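Local structure of glucose-6-phosphate isomerase like protein (Thermus thermophilus, 1WIW) at residues E8-D13 with L269-G274; K154-T159 with A263-Y268; E162-F167 with K188-T193; L216-L221 with S236-L241. The protein probably binds phosphorylated sugars and may interconvert glucose 6-phosphate or mannose 6-phosphate with fructose 6-phosphate. All blocks are in the same frame, centred on the assembly; numbering follows the deposited sequence.

Contacts 2 and 3 are buried, contact 4 is partly so, and contact 1 lies at the surface. Contacts 1 and 2 share helix 251-272: its last turn meets the loop 8-13, while the preceding turns pack on helix 152-160. They touch where Asp13 OD1 sits 2.6 Å from Tyr267 OH, a probable hydrogen bond. Contacts 3 and 4 both reach one parallel sheet, in which strands 164-168 and 216-221 are neighbours, and Arg163 NH1 reaches Asp239 OD1 at 2.6 Å in a salt bridge between them. Contact 2 is mainly side-chain packing, a water supplements such packing in contact 1, and backbone hydrogen bonds set the register in contacts 3 and 4.

Contact 1: residues E8-D13 with L269-G274; sequences ETYLVD and LALLYG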
loop_
_atom_site.group_PDB
_atom_site.type_symbol
_atom_site.label_atom_id
_atom_site.label_comp_id
_atom_site.label_asym_id
_atom_site.label_seq_id
_atom_site.Cartn_x
_atom_site.Cartn_y
_atom_site.Cartn_z
ATOM N N GLU B 8 -1.644 -35.447 -10.980
ATOM C CA GLU B 8 -0.193 -35.289 -10.938
ATOM C C GLU B 8 0.246 -33.830 -10.863
ATOM O O GLU B 8 1.403 -33.538 -10.556
ATOM C CB GLU B 8 0.471 -35.980 -12.141
ATOM C CG GLU B 8 0.371 -35.246 -13.465
ATOM C CD GLU B 8 -0.968 -35.417 -14.165
ATOM O OE1 GLU B 8 -1.097 -34.912 -15.300
ATOM O OE2 GLU B 8 -1.886 -36.047 -13.596
ATOM N N THR B 9 -0.683 -32.920 -11.126
ATOM C CA THR B 9 -0.395 -31.490 -11.085
ATOM C C THR B 9 -0.170 -31.004 -9.653
ATOM O O THR B 9 0.418 -29.947 -9.432
ATOM C CB THR B 9 -1.552 -30.687 -11.717
ATOM O OG1 THR B 9 -1.646 -31.018 -13.105
ATOM C CG2 THR B 9 -1.324 -29.180 -11.572
ATOM N N TYR B 10 -0.615 -31.796 -8.683
ATOM C CA TYR B 10 -0.477 -31.433 -7.277
ATOM C C TYR B 10 0.752 -32.009 -6.564
ATOM O O TYR B 10 1.035 -31.645 -5.422
ATOM C CB TYR B 10 -1.748 -31.829 -6.517
ATOM C CG TYR B 10 -2.987 -31.099 -6.992
ATOM C CD1 TYR B 10 -3.527 -31.348 -8.257
ATOM C CD2 TYR B 10 -3.590 -30.122 -6.199
ATOM C CE1 TYR B 10 -4.632 -30.639 -8.722
ATOM C CE2 TYR B 10 -4.693 -29.407 -6.656
ATOM C CZ TYR B 10 -5.206 -29.668 -7.917
ATOM O OH TYR B 10 -6.283 -28.947 -8.377
ATOM N N LEU B 11 1.491 -32.893 -7.225
ATOM C CA LEU B 11 2.675 -33.486 -6.604
ATOM C C LEU B 11 3.675 -32.446 -6.088
ATOM O O LEU B 11 4.390 -32.690 -5.120
ATOM C CB LEU B 11 3.365 -34.433 -7.593
ATOM C CG LEU B 11 2.543 -35.687 -7.922
ATOM C CD1 LEU B 11 3.180 -36.465 -9.053
ATOM C CD2 LEU B 11 2.420 -36.544 -6.667
ATOM N N VAL B 12 3.721 -31.279 -6.725
ATOM C CA VAL B 12 4.652 -30.237 -6.304
ATOM C C VAL B 12 4.269 -29.618 -4.946
ATOM O O VAL B 12 5.071 -28.906 -4.335
ATOM C CB VAL B 12 4.756 -29.122 -7.381
ATOM C CG1 VAL B 12 3.434 -28.374 -7.492
ATOM C CG2 VAL B 12 5.887 -28.170 -7.038
ATOM N N ASP B 13 3.052 -29.900 -4.482
ATOM C CA ASP B 13 2.558 -29.393 -3.196
ATOM C C ASP B 13 3.068 -30.326 -2.098
ATOM O O ASP B 13 2.285 -30.964 -1.392
ATOM C CB ASP B 13 1.020 -29.376 -3.183
ATOM C CG ASP B 13 0.444 -28.766 -1.909
ATOM O OD1 ASP B 13 -0.780 -28.896 -1.687
ATOM O OD2 ASP B 13 1.209 -28.152 -1.134
ATOM N N LEU B 269 -2.572 -20.954 -8.729
ATOM C CA LEU B 269 -1.686 -20.277 -9.671
ATOM C C LEU B 269 -0.276 -20.857 -9.554
ATOM O O LEU B 269 0.398 -21.080 -10.559
ATOM C CB LEU B 269 -1.665 -18.765 -9.412
ATOM C CG LEU B 269 -0.758 -17.927 -10.327
ATOM C CD1 LEU B 269 -1.093 -18.180 -11.798
ATOM C CD2 LEU B 269 -0.933 -16.459 -9.999
ATOM N N ALA B 270 0.173 -21.103 -8.326
ATOM C CA ALA B 270 1.495 -21.685 -8.117
ATOM C C ALA B 270 1.567 -23.030 -8.839
ATOM O O ALA B 270 2.565 -23.335 -9.501
ATOM C CB ALA B 270 1.761 -21.879 -6.626
ATOM N N LEU B 271 0.505 -23.828 -8.719
ATOM C CA LEU B 271 0.467 -25.130 -9.379
ATOM C C LEU B 271 0.550 -24.959 -10.894
ATOM O O LEU B 271 1.191 -25.758 -11.578
ATOM C CB LEU B 271 -0.804 -25.904 -8.998
ATOM C CG LEU B 271 -0.955 -26.255 -7.510
ATOM C CD1 LEU B 271 -2.078 -27.273 -7.329
ATOM C CD2 LEU B 271 0.351 -26.831 -6.979
ATOM N N LEU B 272 -0.093 -23.921 -11.420
ATOM C CA LEU B 272 -0.042 -23.664 -12.858
ATOM C C LEU B 272 1.384 -23.330 -13.314
ATOM O O LEU B 272 1.769 -23.635 -14.443
ATOM C CB LEU B 272 -0.998 -22.525 -13.235
ATOM C CG LEU B 272 -2.496 -22.847 -13.148
ATOM C CD1 LEU B 272 -3.309 -21.614 -13.514
ATOM C CD2 LEU B 272 -2.829 -23.991 -14.092
ATOM N N TYR B 273 2.168 -22.704 -12.440
ATOM C CA TYR B 273 3.554 -22.379 -12.772
ATOM C C TYR B 273 4.469 -23.544 -12.396
ATOM O O TYR B 273 5.677 -23.489 -12.597
ATOM C CB TYR B 273 4.018 -21.117 -12.036
ATOM C CG TYR B 273 3.435 -19.836 -12.586
ATOM C CD1 TYR B 273 3.515 -19.544 -13.947
ATOM C CD2 TYR B 273 2.823 -18.902 -11.743
ATOM C CE1 TYR B 273 3.005 -18.358 -14.458
ATOM C CE2 TYR B 273 2.310 -17.707 -12.248
ATOM C CZ TYR B 273 2.406 -17.444 -13.607
ATOM O OH TYR B 273 1.920 -16.262 -14.118
ATOM N N GLY B 274 3.880 -24.592 -11.833
ATOM C CA GLY B 274 4.652 -25.758 -11.444
ATOM C C GLY B 274 5.603 -25.539 -10.285
ATOM O O GLY B 274 6.638 -26.195 -10.197
HETATM O O HOH W 1 1.985 -28.253 -10.942
#
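Leu271 pushes its forked end into the loop 8-13, one methyl for Tyr10 and the other for Val12. CD1 lies over a face of the Tyr10 ring, 3.7 Å from the ring centroid, in a CH-pi contact displaced toward the rim; it is about equally far from CD2 and CE2 of the ring, and the two side chains cross at about a right angle. CD2 of Leu271 meets Val12 CG1 at 3.5 Å, a tight fit for two methyl groups. Val12 splits its branches in turn: with CG1 between the backbone N and the carbonyl carbon (chi1 67°), that methyl takes the leucine, while CG2 touches Gly274 O at 3.8 Å. The leucine stands on the last turn of helix 251-272, which closes in a Schellman motif. Gly274 has positive phi there, and its N bonds back to Leu271 O at 2.9 Å. Tyr10 to Asp13 form a type I beta turn; the contact joins the N-terminal loop before helix 17-23 to the end of helix 251-272. A water donates to Thr9 O at 2.8 Å and to Leu271 O at 2.7 Å, giving two backbone carbonyls a shared partner. Thr9 itself adds a looser touch, its CG2 4.2 Å from Leu271 CB. The hydroxyl of Tyr10 is bonded to Leu4 O, and that of Thr9 to Asp3 O.

Contact 2: residues K154-T159 with A263-Y268; sequences KFLAYT and AWTAYY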
loop_
_atom_site.group_PDB
_atom_site.type_symbol
_atom_site.label_atom_id
_atom_site.label_comp_id
_atom_site.label_asym_id
_atom_site.label_seq_id
_atom_site.Cartn_x
_atom_site.Cartn_y
_atom_site.Cartn_z
ATOM N N LYS B 154 -9.820 -21.893 -9.212
ATOM C CA LYS B 154 -9.135 -22.525 -10.338
ATOM C C LYS B 154 -9.372 -21.682 -11.583
ATOM O O LYS B 154 -8.450 -21.428 -12.351
ATOM C CB LYS B 154 -9.656 -23.947 -10.594
ATOM C CG LYS B 154 -9.235 -24.967 -9.552
ATOM C CD LYS B 154 -9.612 -26.385 -9.962
ATOM C CE LYS B 154 -9.249 -27.400 -8.879
ATOM N NZ LYS B 154 -9.702 -28.779 -9.232
ATOM N N PHE B 155 -10.617 -21.258 -11.780
ATOM C CA PHE B 155 -10.962 -20.450 -12.940
ATOM C C PHE B 155 -10.166 -19.147 -12.954
ATOM O O PHE B 155 -9.604 -18.782 -13.982
ATOM C CB PHE B 155 -12.458 -20.132 -12.954
ATOM C CG PHE B 155 -12.930 -19.519 -14.248
ATOM C CD1 PHE B 155 -13.253 -20.325 -15.338
ATOM C CD2 PHE B 155 -13.007 -18.135 -14.393
ATOM C CE1 PHE B 155 -13.643 -19.761 -16.557
ATOM C CE2 PHE B 155 -13.392 -17.560 -15.606
ATOM C CZ PHE B 155 -13.710 -18.376 -16.690
ATOM N N LEU B 156 -10.113 -18.453 -11.816
ATOM C CA LEU B 156 -9.383 -17.183 -11.732
ATOM C C LEU B 156 -7.879 -17.379 -11.928
ATOM O O LEU B 156 -7.209 -16.538 -12.527
ATOM C CB LEU B 156 -9.641 -16.496 -10.385
ATOM C CG LEU B 156 -8.973 -15.124 -10.185
ATOM C CD1 LEU B 156 -9.372 -14.189 -11.329
ATOM C CD2 LEU B 156 -9.387 -14.523 -8.835
ATOM N N ALA B 157 -7.353 -18.490 -11.425
ATOM C CA ALA B 157 -5.930 -18.776 -11.554
ATOM C C ALA B 157 -5.553 -18.806 -13.032
ATOM O O ALA B 157 -4.535 -18.245 -13.437
ATOM C CB ALA B 157 -5.596 -20.115 -10.877
ATOM N N TYR B 158 -6.384 -19.453 -13.841
ATOM C CA TYR B 158 -6.128 -19.525 -15.274
ATOM C C TYR B 158 -6.131 -18.129 -15.894
ATOM O O TYR B 158 -5.341 -17.838 -16.790
ATOM C CB TYR B 158 -7.172 -20.413 -15.957
ATOM C CG TYR B 158 -6.852 -21.890 -15.865
ATOM C CD1 TYR B 158 -5.717 -22.414 -16.488
ATOM C CD2 TYR B 158 -7.665 -22.757 -15.144
ATOM C CE1 TYR B 158 -5.398 -23.768 -16.392
ATOM C CE2 TYR B 158 -7.358 -24.114 -15.041
ATOM C CZ TYR B 158 -6.220 -24.610 -15.667
ATOM O OH TYR B 158 -5.899 -25.941 -15.559
ATOM N N THR B 159 -7.016 -17.263 -15.411
ATOM C CA THR B 159 -7.101 -15.890 -15.917
ATOM C C THR B 159 -5.859 -15.068 -15.547
ATOM O O THR B 159 -5.441 -14.174 -16.294
ATOM C CB THR B 159 -8.338 -15.165 -15.345
ATOM O OG1 THR B 159 -9.528 -15.862 -15.738
ATOM C CG2 THR B 159 -8.395 -13.725 -15.851
ATOM N N ALA B 263 -6.494 -16.866 -1.364
ATOM C CA ALA B 263 -5.429 -17.758 -0.900
ATOM C C ALA B 263 -5.500 -19.013 -1.764
ATOM O O ALA B 263 -4.483 -19.511 -2.240
ATOM C CB ALA B 263 -5.622 -18.114 0.572
ATOM N N TRP B 264 -6.716 -19.514 -1.966
ATOM C CA TRP B 264 -6.927 -20.688 -2.804
ATOM C C TRP B 264 -6.516 -20.396 -4.246
ATOM O O TRP B 264 -5.927 -21.240 -4.918
ATOM C CB TRP B 264 -8.402 -21.106 -2.778
ATOM C CG TRP B 264 -8.733 -22.131 -1.726
ATOM C CD1 TRP B 264 -9.496 -21.947 -0.612
ATOM C CD2 TRP B 264 -8.323 -23.506 -1.711
ATOM N NE1 TRP B 264 -9.594 -23.124 0.099
ATOM C CE2 TRP B 264 -8.881 -24.095 -0.553
ATOM C CE3 TRP B 264 -7.539 -24.297 -2.564
ATOM C CZ2 TRP B 264 -8.681 -25.443 -0.224
ATOM C CZ3 TRP B 264 -7.338 -25.643 -2.237
ATOM C CH2 TRP B 264 -7.908 -26.200 -1.076
ATOM N N THR B 265 -6.834 -19.194 -4.723
ATOM C CA THR B 265 -6.500 -18.814 -6.089
ATOM C C THR B 265 -4.978 -18.802 -6.252
ATOM O O THR B 265 -4.446 -19.345 -7.220
ATOM C CB THR B 265 -7.084 -17.424 -6.426
ATOM O OG1 THR B 265 -8.514 -17.472 -6.310
ATOM C CG2 THR B 265 -6.704 -17.003 -7.842
ATOM N N ALA B 266 -4.289 -18.192 -5.291
ATOM C CA ALA B 266 -2.834 -18.122 -5.308
ATOM C C ALA B 266 -2.253 -19.536 -5.288
ATOM O O ALA B 266 -1.241 -19.805 -5.930
ATOM C CB ALA B 266 -2.337 -17.332 -4.103
ATOM N N TYR B 267 -2.904 -20.431 -4.544
ATOM C CA TYR B 267 -2.473 -21.828 -4.440
ATOM C C TYR B 267 -2.474 -22.478 -5.822
ATOM O O TYR B 267 -1.481 -23.089 -6.241
ATOM C CB TYR B 267 -3.422 -22.605 -3.517
ATOM C CG TYR B 267 -3.174 -24.106 -3.476
ATOM C CD1 TYR B 267 -2.147 -24.651 -2.701
ATOM C CD2 TYR B 267 -3.942 -24.974 -4.250
ATOM C CE1 TYR B 267 -1.889 -26.033 -2.702
ATOM C CE2 TYR B 267 -3.692 -26.354 -4.261
ATOM C CZ TYR B 267 -2.666 -26.875 -3.490
ATOM O OH TYR B 267 -2.408 -28.232 -3.537
ATOM N N TYR B 268 -3.603 -22.356 -6.518
ATOM C CA TYR B 268 -3.745 -22.920 -7.858
ATOM C C TYR B 268 -2.818 -22.254 -8.876
ATOM O O TYR B 268 -2.319 -22.918 -9.783
ATOM C CB TYR B 268 -5.204 -22.822 -8.322
ATOM C CG TYR B 268 -6.121 -23.770 -7.578
ATOM C CD1 TYR B 268 -7.235 -23.297 -6.876
ATOM C CD2 TYR B 268 -5.850 -25.145 -7.542
ATOM C CE1 TYR B 268 -8.060 -24.175 -6.145
ATOM C CE2 TYR B 268 -6.663 -26.027 -6.817
ATOM C CZ TYR B 268 -7.761 -25.536 -6.120
ATOM O OH TYR B 268 -8.534 -26.400 -5.371
#
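Lys154 lays its aliphatic chain across one face of the Tyr268 ring. CG stands over the middle of the ring, 3.6 Å from the centroid and only 6° off the normal, a CH-pi contact. Because the chain is extended beyond CG, CE lies above the plane but just outside the rim, past the CE2-CZ bond and 3.6 Å from Tyr268 CE2, and the amino group is carried past the aromatic. Tyr267 CD2 approaches the opposite face of the same ring, offset toward its rim, so the tyrosine is held between two side chains. Segments 154-159 and 263-268, on helices 152-160 and 251-272, cross at -56° with their axes 8.1 Å apart, a close helix pair within the C-terminal SIS domain. At the close approach, Ala157 CB packs on Tyr268 CB at 3.7 Å and faces the backbone O of Thr265. One turn earlier on the second helix, Thr265 turns CG2 toward Leu156, 3.8 Å from its CG, and the two side chains cross obliquely. Its OG1 bonds back to Arg261 O. Lys154 NZ pairs with Asp5 in a salt bridge and bonds to the carbonyls of Pro144, Val146 and Leu4, while Tyr268 OH bonds to Leu142 O.

Contact 3: residues E162-F167 with K188-T193; sequences ERLPLF and KSLSLT
Leu192 fits its branched end against two leucines of the strand beginning at Leu164. Its CD2 meets Leu164 CG at 3.8 Å, the side chains crossing at about a right angle, while its CG takes Leu166 CD1 at 3.7 Å. Its chi1 of 79° sets CG between the backbone N and the carbonyl carbon, where it meets that methyl. Farther back, Leu164 CD1 rests in the bend made by Leu190 O, Leu190 CG and Ser191 CA. Ser191 is the small bump on the other flank: its CB presses against Pro165 CG at 3.4 Å, a tight fit, and its OG comes in the ring plane to the edge of Phe167. Between the flanks the backbones form a single bridge, Leu192 N bonding to Pro165 O at 2.9 Å and Phe167 N to Leu192 O at 3.0 Å. Segment 188-193 thus runs beside strand 164-168, an outermost strand of the C-terminal domain's parallel sheet that bonds on its other side to strand 216-221. A water lies within hydrogen-bonding distance of Arg163 O and Leu190 O where the chains part. Leu192 also packs on Leu192 of the second subunit, and Phe167 O is buried without a polar partner.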
loop_
_atom_site.group_PDB
_atom_site.type_symbol
_atom_site.label_atom_id
_atom_site.label_comp_id
_atom_site.label_asym_id
_atom_site.label_seq_id
_atom_site.Cartn_x
_atom_site.Cartn_y
_atom_site.Cartn_z
ATOM N N GLU B 162 0.296 -15.900 -16.362
ATOM C CA GLU B 162 1.112 -15.062 -17.236
ATOM C C GLU B 162 0.584 -13.642 -17.412
ATOM O O GLU B 162 0.724 -13.029 -18.475
ATOM C CB GLU B 162 1.296 -15.744 -18.593
ATOM C CG GLU B 162 2.146 -17.002 -18.489
ATOM C CD GLU B 162 2.369 -17.679 -19.819
ATOM O OE1 GLU B 162 2.897 -17.020 -20.741
ATOM O OE2 GLU B 162 2.022 -18.874 -19.940
ATOM N N ARG B 163 -0.032 -13.128 -16.355
ATOM C CA ARG B 163 -0.538 -11.764 -16.352
ATOM C C ARG B 163 -0.079 -11.109 -15.065
ATOM O O ARG B 163 0.366 -11.790 -14.144
ATOM C CB ARG B 163 -2.064 -11.729 -16.417
ATOM C CG ARG B 163 -2.630 -11.988 -17.804
ATOM C CD ARG B 163 -4.015 -11.385 -17.911
ATOM N NE ARG B 163 -5.021 -12.385 -18.235
ATOM C CZ ARG B 163 -5.243 -12.850 -19.457
ATOM N NH1 ARG B 163 -4.530 -12.395 -20.476
ATOM N NH2 ARG B 163 -6.168 -13.779 -19.653
ATOM N N LEU B 164 -0.167 -9.785 -15.018
ATOM C CA LEU B 164 0.217 -9.031 -13.834
ATOM C C LEU B 164 -1.089 -8.595 -13.187
ATOM O O LEU B 164 -1.733 -7.657 -13.649
ATOM C CB LEU B 164 1.041 -7.799 -14.226
ATOM C CG LEU B 164 1.447 -6.866 -13.083
ATOM C CD1 LEU B 164 2.254 -7.640 -12.052
ATOM C CD2 LEU B 164 2.262 -5.695 -13.636
ATOM N N PRO B 165 -1.514 -9.291 -12.124
ATOM C CA PRO B 165 -2.768 -8.909 -11.474
ATOM C C PRO B 165 -2.735 -7.589 -10.717
ATOM O O PRO B 165 -1.753 -7.244 -10.054
ATOM C CB PRO B 165 -3.076 -10.107 -10.567
ATOM C CG PRO B 165 -1.735 -10.669 -10.265
ATOM C CD PRO B 165 -0.981 -10.546 -11.567
ATOM N N LEU B 166 -3.828 -6.848 -10.849
ATOM C CA LEU B 166 -4.002 -5.566 -10.187
ATOM C C LEU B 166 -5.210 -5.740 -9.270
ATOM O O LEU B 166 -6.343 -5.818 -9.745
ATOM C CB LEU B 166 -4.265 -4.472 -11.226
ATOM C CG LEU B 166 -4.755 -3.101 -10.747
ATOM C CD1 LEU B 166 -3.842 -2.553 -9.664
ATOM C CD2 LEU B 166 -4.823 -2.151 -11.944
ATOM N N PHE B 167 -4.961 -5.816 -7.963
ATOM C CA PHE B 167 -6.027 -6.009 -6.985
ATOM C C PHE B 167 -6.562 -4.700 -6.421
ATOM O O PHE B 167 -5.792 -3.849 -5.970
ATOM C CB PHE B 167 -5.537 -6.879 -5.824
ATOM C CG PHE B 167 -5.018 -8.224 -6.242
ATOM C CD1 PHE B 167 -3.662 -8.514 -6.168
ATOM C CD2 PHE B 167 -5.886 -9.207 -6.694
ATOM C CE1 PHE B 167 -3.178 -9.771 -6.537
ATOM C CE2 PHE B 167 -5.412 -10.465 -7.065
ATOM C CZ PHE B 167 -4.055 -10.746 -6.985
ATOM N N LYS B 188 4.211 -17.228 -5.562
ATOM C CA LYS B 188 5.574 -16.822 -5.896
ATOM C C LYS B 188 5.532 -15.897 -7.116
ATOM O O LYS B 188 6.464 -15.874 -7.931
ATOM C CB LYS B 188 6.426 -18.063 -6.218
ATOM C CG LYS B 188 6.323 -19.216 -5.203
ATOM C CD LYS B 188 6.800 -18.802 -3.819
ATOM C CE LYS B 188 6.903 -19.993 -2.868
ATOM N NZ LYS B 188 5.590 -20.652 -2.600
ATOM N N SER B 189 4.447 -15.132 -7.224
ATOM C CA SER B 189 4.237 -14.236 -8.355
ATOM C C SER B 189 4.012 -12.780 -7.975
ATOM O O SER B 189 3.538 -12.463 -6.887
ATOM C CB SER B 189 3.045 -14.722 -9.193
ATOM O OG SER B 189 3.262 -16.038 -9.684
ATOM N N LEU B 190 4.347 -11.903 -8.911
ATOM C CA LEU B 190 4.220 -10.468 -8.742
ATOM C C LEU B 190 2.792 -10.003 -9.030
ATOM O O LEU B 190 2.114 -10.561 -9.885
ATOM C CB LEU B 190 5.186 -9.770 -9.705
ATOM C CG LEU B 190 5.311 -8.250 -9.673
ATOM C CD1 LEU B 190 5.977 -7.833 -8.375
ATOM C CD2 LEU B 190 6.137 -7.771 -10.870
ATOM N N SER B 191 2.349 -8.982 -8.302
ATOM C CA SER B 191 1.032 -8.383 -8.487
ATOM C C SER B 191 1.137 -6.972 -7.931
ATOM O O SER B 191 2.127 -6.632 -7.279
ATOM C CB SER B 191 -0.055 -9.160 -7.732
ATOM O OG SER B 191 0.139 -9.113 -6.327
ATOM N N LEU B 192 0.145 -6.135 -8.200
ATOM C CA LEU B 192 0.209 -4.786 -7.657
ATOM C C LEU B 192 -1.117 -4.284 -7.140
ATOM O O LEU B 192 -2.171 -4.870 -7.386
ATOM C CB LEU B 192 0.741 -3.783 -8.678
ATOM C CG LEU B 192 -0.227 -3.295 -9.746
ATOM C CD1 LEU B 192 0.219 -1.925 -10.258
ATOM C CD2 LEU B 192 -0.297 -4.317 -10.859
ATOM N N THR B 193 -1.026 -3.166 -6.436
ATOM C CA THR B 193 -2.158 -2.502 -5.826
ATOM C C THR B 193 -2.152 -1.044 -6.258
ATOM O O THR B 193 -1.097 -0.475 -6.541
ATOM C CB THR B 193 -2.030 -2.560 -4.294
ATOM O OG1 THR B 193 -2.252 -3.906 -3.857
ATOM C CG2 THR B 193 -3.023 -1.630 -3.625
HETATM O O HOH W 2 2.134 -12.292 -11.997
#

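Contact 4: residues L216-L221 with S236-L241; sequences LAAVLL and SRVDAL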
loop_
_atom_site.group_PDB
_atom_site.type_symbol
_atom_site.label_atom_id
_atom_site.label_comp_id
_atom_site.label_asym_id
_atom_site.label_seq_id
_atom_site.Cartn_x
_atom_site.Cartn_y
_atom_site.Cartn_z
ATOM N N LEU B 216 -1.912 -6.556 -17.902
ATOM C CA LEU B 216 -2.626 -6.431 -16.636
ATOM C C LEU B 216 -3.925 -7.230 -16.551
ATOM O O LEU B 216 -4.618 -7.436 -17.545
ATOM C CB LEU B 216 -2.928 -4.960 -16.355
ATOM C CG LEU B 216 -1.741 -4.050 -16.036
ATOM C CD1 LEU B 216 -2.187 -2.601 -16.080
ATOM C CD2 LEU B 216 -1.175 -4.399 -14.661
ATOM N N ALA B 217 -4.236 -7.679 -15.343
ATOM C CA ALA B 217 -5.462 -8.415 -15.068
ATOM C C ALA B 217 -6.068 -7.715 -13.857
ATOM O O ALA B 217 -5.596 -7.877 -12.729
ATOM C CB ALA B 217 -5.153 -9.870 -14.736
ATOM N N ALA B 218 -7.095 -6.911 -14.090
ATOM C CA ALA B 218 -7.735 -6.204 -12.994
ATOM C C ALA B 218 -8.593 -7.178 -12.201
ATOM O O ALA B 218 -9.350 -7.962 -12.777
ATOM C CB ALA B 218 -8.585 -5.066 -13.529
ATOM N N VAL B 219 -8.457 -7.141 -10.881
ATOM C CA VAL B 219 -9.242 -8.022 -10.020
ATOM C C VAL B 219 -9.967 -7.158 -9.004
ATOM O O VAL B 219 -9.366 -6.685 -8.041
ATOM C CB VAL B 219 -8.347 -9.035 -9.275
ATOM C CG1 VAL B 219 -9.206 -9.969 -8.441
ATOM C CG2 VAL B 219 -7.522 -9.832 -10.271
ATOM N N LEU B 220 -11.257 -6.935 -9.233
ATOM C CA LEU B 220 -12.047 -6.112 -8.326
ATOM C C LEU B 220 -12.593 -7.000 -7.211
ATOM O O LEU B 220 -13.392 -7.900 -7.450
ATOM C CB LEU B 220 -13.185 -5.430 -9.093
ATOM C CG LEU B 220 -12.737 -4.702 -10.368
ATOM C CD1 LEU B 220 -13.922 -4.015 -11.022
ATOM C CD2 LEU B 220 -11.651 -3.685 -10.034
ATOM N N LEU B 221 -12.139 -6.741 -5.993
ATOM C CA LEU B 221 -12.541 -7.524 -4.836
ATOM C C LEU B 221 -13.730 -6.953 -4.063
ATOM O O LEU B 221 -13.615 -5.919 -3.406
ATOM C CB LEU B 221 -11.342 -7.668 -3.887
ATOM C CG LEU B 221 -10.127 -8.379 -4.483
ATOM C CD1 LEU B 221 -8.914 -8.181 -3.593
ATOM C CD2 LEU B 221 -10.458 -9.854 -4.642
ATOM N N SER B 236 -11.970 -0.812 -20.623
ATOM C CA SER B 236 -11.287 -0.512 -21.877
ATOM C C SER B 236 -9.773 -0.381 -21.748
ATOM O O SER B 236 -9.063 -0.334 -22.757
ATOM C CB SER B 236 -11.836 0.795 -22.444
ATOM O OG SER B 236 -11.697 1.836 -21.487
ATOM N N ARG B 237 -9.274 -0.332 -20.517
ATOM C CA ARG B 237 -7.845 -0.144 -20.304
ATOM C C ARG B 237 -6.981 -1.354 -19.953
ATOM O O ARG B 237 -5.760 -1.283 -20.075
ATOM C CB ARG B 237 -7.644 0.959 -19.259
ATOM C CG ARG B 237 -8.245 2.307 -19.676
ATOM C CD ARG B 237 -8.052 3.374 -18.603
ATOM N NE ARG B 237 -8.484 4.700 -19.045
ATOM C CZ ARG B 237 -9.753 5.070 -19.210
ATOM N NH1 ARG B 237 -10.744 4.222 -18.972
ATOM N NH2 ARG B 237 -10.031 6.300 -19.615
ATOM N N VAL B 238 -7.580 -2.461 -19.525
ATOM C CA VAL B 238 -6.769 -3.625 -19.180
ATOM C C VAL B 238 -7.046 -4.842 -20.055
ATOM O O VAL B 238 -8.107 -4.954 -20.667
ATOM C CB VAL B 238 -6.944 -4.023 -17.691
ATOM C CG1 VAL B 238 -6.700 -2.805 -16.801
ATOM C CG2 VAL B 238 -8.322 -4.603 -17.456
ATOM N N ASP B 239 -6.076 -5.750 -20.092
ATOM C CA ASP B 239 -6.161 -6.970 -20.890
ATOM C C ASP B 239 -7.309 -7.880 -20.449
ATOM O O ASP B 239 -8.023 -8.435 -21.285
ATOM C CB ASP B 239 -4.835 -7.730 -20.802
ATOM C CG ASP B 239 -4.727 -8.841 -21.829
ATOM O OD1 ASP B 239 -4.404 -9.984 -21.440
ATOM O OD2 ASP B 239 -4.958 -8.571 -23.026
ATOM N N ALA B 240 -7.478 -8.037 -19.139
ATOM C CA ALA B 240 -8.537 -8.878 -18.586
ATOM C C ALA B 240 -9.048 -8.277 -17.286
ATOM O O ALA B 240 -8.309 -7.594 -16.579
ATOM C CB ALA B 240 -8.017 -10.286 -18.332
ATOM N N LEU B 241 -10.313 -8.533 -16.974
ATOM C CA LEU B 241 -10.916 -8.002 -15.761
ATOM C C LEU B 241 -11.805 -9.031 -15.070
ATOM O O LEU B 241 -12.636 -9.674 -15.709
ATOM C CB LEU B 241 -11.730 -6.746 -16.098
ATOM C CG LEU B 241 -12.524 -6.063 -14.979
ATOM C CD1 LEU B 241 -11.670 -5.925 -13.736
ATOM C CD2 LEU B 241 -12.988 -4.694 -15.453
#
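Leu241 and Ala218 meet where the parallel strands 216-221 and 240-244 lie side by side. Leu241 has CG anti to its backbone N (chi1 176°), and chi2 of 46° then swings CD1 back toward the neighbouring strand. That methyl is modelled 3.2 Å from Ala218 CB, unusually short and perhaps doubtful in detail, and also reaches Leu220 CG at 3.7 Å. Val238, whose CG2 sits between its own backbone N and carbonyl carbon, brings that branch to Ala218 CB at 4.0 Å, from a direction about at a right angle to the approach of Leu241 CD1. Ala217 and Ala240 point to the opposite face of the sheet. The backbones are joined by Ala218 N to Ala240 O at 2.9 Å and by a weaker bond from Ala240 N to Leu216 O at 3.3 Å. Together with helix 225-234, which packs on Ala218, Leu220 and Leu241, the strands make a beta-alpha-beta crossover of the SIS domain. Asp239 CB lies against Leu216 O, while its carboxylate forms a salt bridge with Arg163. The chemistry thus divides in two: backbone bonds fix how the strands are aligned, and apolar side chains pack on the face toward the helix, with the Asp239-Arg163 salt bridge just ahead of strands 240-244 and 164-168.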